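Local coordinates for protein putative glucarate dehydratase (Pseudomonas fluorescens, PDB 4IT1) that probably dehydrates D-glucarate to 5-dehydro-4-deoxy-D-glucarate, as a magnesium-dependent member of the mandelate racemase/muconate lactonizing enzyme family, at residues A[142-154]-A[395-407]. Sequence-based numbering, arbitrary orientation.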
ATOM      1  N   ASP A 142      15.468  -7.933  -3.608  1.00 64.62           N
ATOM      2  CA  ASP A 142      16.640  -7.981  -4.478  1.00 66.71           C
ATOM      3  C   ASP A 142      16.911  -9.415  -4.917  1.00 74.48           C
ATOM      4  O   ASP A 142      17.343  -9.649  -6.044  1.00 69.41           O
ATOM      5  CB  ASP A 142      17.874  -7.411  -3.788  1.00 68.86           C
ATOM      6  CG  ASP A 142      19.081  -7.334  -4.716  1.00 81.55           C
ATOM      7  OD1 ASP A 142      18.911  -6.945  -5.891  1.00 86.53           O
ATOM      8  OD2 ASP A 142      20.202  -7.657  -4.271  1.00 72.07           O
ATOM      9  N   LEU A 143      16.634 -10.365  -4.025  1.00 62.43           N
ATOM     10  CA  LEU A 143      16.765 -11.778  -4.340  1.00 69.53           C
ATOM     11  C   LEU A 143      15.786 -12.154  -5.444  1.00 72.93           C
ATOM     12  O   LEU A 143      16.195 -12.643  -6.501  1.00 72.70           O
ATOM     13  CB  LEU A 143      16.493 -12.642  -3.105  1.00 69.50           C
ATOM     14  CG  LEU A 143      17.203 -13.989  -2.931  1.00 73.95           C
ATOM     15  CD1 LEU A 143      16.200 -15.033  -2.474  1.00 72.38           C
ATOM     16  CD2 LEU A 143      17.916 -14.476  -4.185  1.00 75.03           C
ATOM     17  N   GLN A 144      14.498 -11.925  -5.182  1.00 72.43           N
ATOM     18  CA  GLN A 144      13.419 -12.208  -6.130  1.00 69.28           C
ATOM     19  C   GLN A 144      13.728 -11.654  -7.517  1.00 66.99           C
ATOM     20  O   GLN A 144      13.502 -12.323  -8.520  1.00 70.92           O
ATOM     21  CB  GLN A 144      12.104 -11.609  -5.633  1.00 71.02           C
ATOM     22  CG  GLN A 144      11.544 -12.251  -4.376  1.00 83.21           C
ATOM     23  CD  GLN A 144      10.238 -11.620  -3.921  1.00 86.38           C
ATOM     24  OE1 GLN A 144       9.502 -11.043  -4.719  1.00 89.47           O
ATOM     25  NE2 GLN A 144       9.941 -11.743  -2.632  1.00 88.96           N
ATOM     26  N   ALA A 145      14.258 -10.433  -7.549  1.00 67.27           N
ATOM     27  CA  ALA A 145      14.553  -9.719  -8.785  1.00 71.92           C
ATOM     28  C   ALA A 145      15.701 -10.339  -9.584  1.00 79.36           C
ATOM     29  O   ALA A 145      15.667 -10.334 -10.818  1.00 89.26           O
ATOM     30  CB  ALA A 145      14.840  -8.259  -8.487  1.00 54.93           C
ATOM     31  N   ARG A 146      16.710 -10.851  -8.877  1.00 76.47           N
ATOM     32  CA  ARG A 146      17.837 -11.557  -9.498  1.00 71.26           C
ATOM     33  C   ARG A 146      17.382 -12.884 -10.131  1.00 76.52           C
ATOM     34  O   ARG A 146      17.809 -13.235 -11.235  1.00 89.02           O
ATOM     35  CB  ARG A 146      18.952 -11.812  -8.473  1.00 68.71           C
ATOM     36  CG  ARG A 146      19.719 -10.576  -8.008  1.00 60.32           C
ATOM     37  CD  ARG A 146      20.856 -10.236  -8.955  1.00 70.34           C
ATOM     38  NE  ARG A 146      21.627  -9.075  -8.512  1.00 72.75           N
ATOM     39  CZ  ARG A 146      22.425  -8.359  -9.303  1.00 80.67           C
ATOM     40  NH1 ARG A 146      22.554  -8.671 -10.588  1.00 78.83           N
ATOM     41  NH2 ARG A 146      23.087  -7.318  -8.815  1.00 75.52           N
ATOM     42  N   TYR A 147      16.513 -13.602  -9.419  1.00 68.52           N
ATOM     43  CA  TYR A 147      15.925 -14.864  -9.871  1.00 69.83           C
ATOM     44  C   TYR A 147      14.981 -14.669 -11.062  1.00 84.07           C
ATOM     45  O   TYR A 147      14.870 -15.539 -11.930  1.00 93.89           O
ATOM     46  CB  TYR A 147      15.196 -15.509  -8.693  1.00 66.62           C
ATOM     47  CG  TYR A 147      14.328 -16.718  -8.981  1.00 75.84           C
ATOM     48  CD1 TYR A 147      14.835 -17.847  -9.630  1.00 78.84           C
ATOM     49  CD2 TYR A 147      13.004 -16.752  -8.544  1.00 85.94           C
ATOM     50  CE1 TYR A 147      14.033 -18.959  -9.864  1.00 76.69           C
ATOM     51  CE2 TYR A 147      12.197 -17.858  -8.766  1.00 81.17           C
ATOM     52  CZ  TYR A 147      12.713 -18.957  -9.428  1.00 85.29           C
ATOM     53  OH  TYR A 147      11.899 -20.047  -9.643  1.00 85.28           O
ATOM     54  N   LEU A 148      14.308 -13.523 -11.094  1.00 79.61           N
ATOM     55  CA  LEU A 148      13.425 -13.166 -12.197  1.00 81.24           C
ATOM     56  C   LEU A 148      14.151 -12.439 -13.321  1.00 78.21           C
ATOM     57  O   LEU A 148      13.584 -12.235 -14.393  1.00 84.63           O
ATOM     58  CB  LEU A 148      12.274 -12.304 -11.690  1.00 81.28           C
ATOM     59  CG  LEU A 148      11.003 -13.048 -11.296  1.00 82.55           C
ATOM     60  CD1 LEU A 148      10.238 -12.247 -10.260  1.00 81.97           C
ATOM     61  CD2 LEU A 148      10.143 -13.308 -12.524  1.00 84.14           C
ATOM     62  N   ASN A 149      15.394 -12.035 -13.063  1.00 75.79           N
ATOM     63  CA  ASN A 149      16.234 -11.361 -14.057  1.00 79.59           C
ATOM     64  C   ASN A 149      15.747  -9.939 -14.377  1.00 81.65           C
ATOM     65  O   ASN A 149      16.296  -9.261 -15.251  1.00 81.24           O
ATOM     66  CB  ASN A 149      16.349 -12.229 -15.326  1.00 84.84           C
ATOM     67  CG  ASN A 149      17.494 -11.815 -16.236  1.00 80.96           C
ATOM     68  OD1 ASN A 149      17.488 -12.129 -17.425  1.00 85.18           O
ATOM     69  ND2 ASN A 149      18.478 -11.113 -15.685  1.00 74.56           N
ATOM     70  N   VAL A 150      14.730  -9.491 -13.640  1.00 78.27           N
ATOM     71  CA  VAL A 150      14.138  -8.162 -13.828  1.00 72.73           C
ATOM     72  C   VAL A 150      14.679  -7.169 -12.799  1.00 66.79           C
ATOM     73  O   VAL A 150      15.071  -7.578 -11.709  1.00 71.46           O
ATOM     74  CB  VAL A 150      12.594  -8.209 -13.741  1.00 76.09           C
ATOM     75  CG1 VAL A 150      12.018  -9.030 -14.888  1.00 86.33           C
ATOM     76  CG2 VAL A 150      12.131  -8.758 -12.396  1.00 76.83           C
ATOM     77  N   PRO A 151      14.719  -5.863 -13.144  1.00 60.49           N
ATOM     78  CA  PRO A 151      15.123  -4.879 -12.130  1.00 55.33           C
ATOM     79  C   PRO A 151      14.117  -4.846 -10.983  1.00 54.69           C
ATOM     80  O   PRO A 151      12.955  -5.225 -11.171  1.00 59.24           O
ATOM     81  CB  PRO A 151      15.142  -3.548 -12.895  1.00 56.86           C
ATOM     82  CG  PRO A 151      14.342  -3.782 -14.130  1.00 59.36           C
ATOM     83  CD  PRO A 151      14.487  -5.240 -14.457  1.00 61.50           C
ATOM     84  N   LEU A 152      14.564  -4.425  -9.801  1.00 59.65           N
ATOM     85  CA  LEU A 152      13.739  -4.540  -8.595  1.00 66.54           C
ATOM     86  C   LEU A 152      12.410  -3.809  -8.785  1.00 56.02           C
ATOM     87  O   LEU A 152      11.349  -4.355  -8.491  1.00 52.27           O
ATOM     88  CB  LEU A 152      14.489  -4.021  -7.358  1.00 71.60           C
ATOM     89  CG  LEU A 152      14.070  -4.546  -5.976  1.00 67.89           C
ATOM     90  CD1 LEU A 152      15.174  -4.292  -4.963  1.00 77.86           C
ATOM     91  CD2 LEU A 152      12.765  -3.940  -5.483  1.00 64.65           C
ATOM     92  N   VAL A 153      12.493  -2.593  -9.319  1.00 54.70           N
ATOM     93  CA  VAL A 153      11.333  -1.743  -9.579  1.00 59.70           C
ATOM     94  C   VAL A 153      10.138  -2.475 -10.233  1.00 69.88           C
ATOM     95  O   VAL A 153       8.980  -2.124  -9.977  1.00 61.15           O
ATOM     96  CB  VAL A 153      11.759  -0.490 -10.374  1.00 60.19           C
ATOM     97  CG1 VAL A 153      12.241  -0.856 -11.778  1.00 63.96           C
ATOM     98  CG2 VAL A 153      10.641   0.538 -10.412  1.00 63.45           C
ATOM     99  N   ASP A 154      10.425  -3.503 -11.039  1.00 67.06           N
ATOM    100  CA  ASP A 154       9.388  -4.274 -11.732  1.00 63.05           C
ATOM    101  C   ASP A 154       8.534  -5.111 -10.784  1.00 69.69           C
ATOM    102  O   ASP A 154       7.354  -5.371 -11.061  1.00 63.64           O
ATOM    103  CB  ASP A 154       9.997  -5.150 -12.840  1.00 78.81           C
ATOM    104  CG  ASP A 154      10.446  -4.338 -14.068  1.00 87.07           C
ATOM    105  OD1 ASP A 154      10.201  -3.110 -14.124  1.00 85.63           O
ATOM    106  OD2 ASP A 154      11.047  -4.936 -14.987  1.00 78.03           O
ATOM    107  N   LYS A 395      20.255   6.732 -12.422  1.00 76.68           N
ATOM    108  CA  LYS A 395      19.635   5.943 -13.485  1.00 70.50           C
ATOM    109  C   LYS A 395      19.088   4.611 -12.992  1.00 64.21           C
ATOM    110  O   LYS A 395      19.784   3.860 -12.306  1.00 54.25           O
ATOM    111  CB  LYS A 395      20.637   5.676 -14.618  1.00 76.23           C
ATOM    112  CG  LYS A 395      20.529   6.611 -15.813  1.00 90.21           C
ATOM    113  CD  LYS A 395      21.422   7.835 -15.680  1.00 93.97           C
ATOM    114  CE  LYS A 395      21.768   8.396 -17.052  1.00 88.48           C
ATOM    115  NZ  LYS A 395      22.481   9.702 -16.980  1.00 78.75           N
ATOM    116  N   ILE A 396      17.841   4.323 -13.357  1.00 56.05           N
ATOM    117  CA  ILE A 396      17.269   2.992 -13.164  1.00 66.06           C
ATOM    118  C   ILE A 396      17.436   2.226 -14.476  1.00 76.26           C
ATOM    119  O   ILE A 396      16.977   2.679 -15.530  1.00 79.75           O
ATOM    120  CB  ILE A 396      15.774   3.049 -12.749  1.00 63.31           C
ATOM    121  CG1 ILE A 396      15.568   3.986 -11.552  1.00 71.69           C
ATOM    122  CG2 ILE A 396      15.218   1.655 -12.460  1.00 61.63           C
ATOM    123  CD1 ILE A 396      16.304   3.576 -10.290  1.00 71.61           C
ATOM    124  N   THR A 397      18.096   1.073 -14.405  1.00 71.95           N
ATOM    125  CA  THR A 397      18.411   0.286 -15.599  1.00 70.83           C
ATOM    126  C   THR A 397      17.680  -1.056 -15.622  1.00 72.13           C
ATOM    127  O   THR A 397      16.814  -1.323 -14.785  1.00 76.04           O
ATOM    128  CB  THR A 397      19.932   0.052 -15.754  1.00 66.53           C
ATOM    129  OG1 THR A 397      20.354  -1.021 -14.899  1.00 67.13           O
ATOM    130  CG2 THR A 397      20.723   1.320 -15.431  1.00 66.76           C
ATOM    131  N   ARG A 398      18.038  -1.894 -16.592  1.00 73.07           N
ATOM    132  CA  ARG A 398      17.419  -3.207 -16.755  1.00 80.39           C
ATOM    133  C   ARG A 398      18.180  -4.310 -16.010  1.00 74.12           C
ATOM    134  O   ARG A 398      17.745  -5.471 -16.004  1.00 69.29           O
ATOM    135  CB  ARG A 398      17.265  -3.554 -18.249  1.00 86.03           C
ATOM    136  CG  ARG A 398      16.256  -2.702 -19.021  1.00 74.40           C
ATOM    137  CD  ARG A 398      14.839  -2.808 -18.462  1.00 70.05           C
ATOM    138  NE  ARG A 398      14.390  -4.193 -18.306  1.00 65.37           N
ATOM    139  CZ  ARG A 398      13.236  -4.553 -17.749  1.00 70.19           C
ATOM    140  NH1 ARG A 398      12.914  -5.837 -17.651  1.00 66.09           N
ATOM    141  NH2 ARG A 398      12.403  -3.630 -17.282  1.00 71.57           N
ATOM    142  N   ALA A 399      19.304  -3.941 -15.387  1.00 71.49           N
ATOM    143  CA  ALA A 399      20.095  -4.857 -14.548  1.00 61.17           C
ATOM    144  C   ALA A 399      19.215  -5.518 -13.486  1.00 67.58           C
ATOM    145  O   ALA A 399      18.352  -4.847 -12.898  1.00 64.78           O
ATOM    146  CB  ALA A 399      21.250  -4.117 -13.894  1.00 51.30           C
ATOM    147  N   PRO A 400      19.419  -6.834 -13.246  1.00 71.59           N
ATOM    148  CA  PRO A 400      18.600  -7.603 -12.295  1.00 71.20           C
ATOM    149  C   PRO A 400      18.697  -7.067 -10.862  1.00 74.97           C
ATOM    150  O   PRO A 400      19.782  -6.685 -10.403  1.00 61.23           O
ATOM    151  CB  PRO A 400      19.186  -9.021 -12.373  1.00 71.14           C
ATOM    152  CG  PRO A 400      19.992  -9.056 -13.625  1.00 75.03           C
ATOM    153  CD  PRO A 400      20.493  -7.659 -13.829  1.00 75.06           C
ATOM    154  N   GLY A 401      17.558  -7.034 -10.173  1.00 75.34           N
ATOM    155  CA  GLY A 401      17.475  -6.492  -8.819  1.00 62.97           C
ATOM    156  C   GLY A 401      17.989  -5.073  -8.707  1.00 67.04           C
ATOM    157  O   GLY A 401      17.609  -4.198  -9.489  1.00 75.37           O
ATOM    158  N   LEU A 402      18.868  -4.855  -7.735  1.00 73.20           N
ATOM    159  CA  LEU A 402      19.513  -3.559  -7.541  1.00 71.25           C
ATOM    160  C   LEU A 402      20.611  -3.305  -8.578  1.00 66.61           C
ATOM    161  O   LEU A 402      21.067  -2.167  -8.737  1.00 66.11           O
ATOM    162  CB  LEU A 402      20.093  -3.454  -6.123  1.00 80.26           C
ATOM    163  CG  LEU A 402      19.125  -3.445  -4.935  1.00 91.17           C
ATOM    164  CD1 LEU A 402      19.880  -3.672  -3.636  1.00 92.31           C
ATOM    165  CD2 LEU A 402      18.330  -2.148  -4.872  1.00 92.26           C
ATOM    166  N   GLY A 403      21.032  -4.366  -9.270  1.00 66.97           N
ATOM    167  CA  GLY A 403      22.119  -4.290 -10.250  1.00 77.70           C
ATOM    168  C   GLY A 403      23.456  -3.954  -9.612  1.00 78.18           C
ATOM    169  O   GLY A 403      24.218  -3.134 -10.132  1.00 79.11           O
ATOM    170  N   LEU A 404      23.732  -4.584  -8.474  1.00 73.25           N
ATOM    171  CA  LEU A 404      24.940  -4.310  -7.711  1.00 64.93           C
ATOM    172  C   LEU A 404      25.588  -5.598  -7.201  1.00 69.05           C
ATOM    173  O   LEU A 404      24.899  -6.580  -6.887  1.00 54.27           O
ATOM    174  CB  LEU A 404      24.625  -3.388  -6.530  1.00 70.36           C
ATOM    175  CG  LEU A 404      24.129  -1.955  -6.744  1.00 68.49           C
ATOM    176  CD1 LEU A 404      23.740  -1.362  -5.399  1.00 63.84           C
ATOM    177  CD2 LEU A 404      25.169  -1.082  -7.434  1.00 65.80           C
ATOM    178  N   GLU A 405      26.918  -5.583  -7.119  1.00 67.86           N
ATOM    179  CA  GLU A 405      27.668  -6.738  -6.624  1.00 85.22           C
ATOM    180  C   GLU A 405      28.662  -6.359  -5.525  1.00 77.47           C
ATOM    181  O   GLU A 405      29.371  -5.353  -5.632  1.00 74.32           O
ATOM    182  CB  GLU A 405      28.362  -7.476  -7.779  1.00 83.87           C
ATOM    183  CG  GLU A 405      27.410  -8.352  -8.590  1.00 94.88           C
ATOM    184  CD  GLU A 405      28.035  -8.949  -9.839  1.00 96.79           C
ATOM    185  OE1 GLU A 405      29.196  -8.621 -10.163  1.00 92.72           O
ATOM    186  OE2 GLU A 405      27.351  -9.754 -10.505  1.00 98.39           O
ATOM    187  N   LEU A 406      28.696  -7.173  -4.471  1.00 79.17           N
ATOM    188  CA  LEU A 406      29.584  -6.942  -3.331  1.00 84.95           C
ATOM    189  C   LEU A 406      31.050  -7.163  -3.663  1.00 84.74           C
ATOM    190  O   LEU A 406      31.441  -8.247  -4.098  1.00 95.33           O
ATOM    191  CB  LEU A 406      29.206  -7.841  -2.151  1.00 85.62           C
ATOM    192  CG  LEU A 406      28.209  -7.336  -1.109  1.00 92.04           C
ATOM    193  CD1 LEU A 406      28.126  -8.348   0.018  1.00 84.84           C
ATOM    194  CD2 LEU A 406      28.600  -5.971  -0.558  1.00 85.08           C
ATOM    195  N   ASP A 407      31.851  -6.124  -3.456  1.00 84.76           N
ATOM    196  CA  ASP A 407      33.302  -6.244  -3.476  1.00 83.90           C
ATOM    197  C   ASP A 407      33.738  -6.773  -2.106  1.00 86.15           C
ATOM    198  O   ASP A 407      33.902  -6.001  -1.153  1.00 82.48           O
ATOM    199  CB  ASP A 407      33.940  -4.882  -3.783  1.00 87.69           C
ATOM    200  CG  ASP A 407      35.451  -4.958  -3.997  1.00 92.15           C
ATOM    201  OD1 ASP A 407      36.087  -5.961  -3.604  1.00 95.57           O
ATOM    202  OD2 ASP A 407      36.009  -3.992  -4.560  1.00 86.78           O
TER
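Gly401 lies against the chain leaving helix 128-148 and forms a single beta bridge with Pro151. Its N donates to Val150 O (3.0 Å), and its O accepts from Leu152 N (3.1 Å). Next to the bridge, Leu402 N gives a fairly straight bond (161°) to Asp142 OD1 on the syn side, 2.8 Å away. With CG anti to the backbone N (chi1 -175°), the Asp142 carboxylate reaches this amide, while its OD2 accepts from Leu67 N; two backbone amides thus fix its rotation. Gly401 has positive phi, and a side chain there would run into Asp142 OD1.

Arg146 spreads its guanidinium across the type II' turn Pro400-Gly403: Pro400 O sits over the centre of one face, 3.3 Å from CZ. Replacing Arg146 by alanine would probably leave Pro400 O without the cationic group over it and open a gap beside the turn. At the other end, Pro151 CD lies over the face of the Arg398 guanidinium, 3.6 Å from CZ. Bends at chi2 and chi3 fold Arg398 back so that NH2 meets the syn lone pair of Asp154 OD2 at 3.0 Å, a salt bridge with the two planes 39° apart; Asp91 of the second subunit packs on both residues. Within 395-407, Thr397 OG1 accepts from Ala399 N in an ST turn just before Pro400.

The Leu152 and Leu402 side chains lie side by side, pointing the same way, with CD1 of Leu152 against CD2 of Leu402, and Val153 CG1 meets Ile396 CG2; helix 348-360 packs on Leu152, Val153 and Ile396. Away from the magnesium site, the contact joins the end of helix 128-148 in the N-terminal capping region to the link between strand 393-395, which pairs antiparallel with strand 163-170, and helix 408-421.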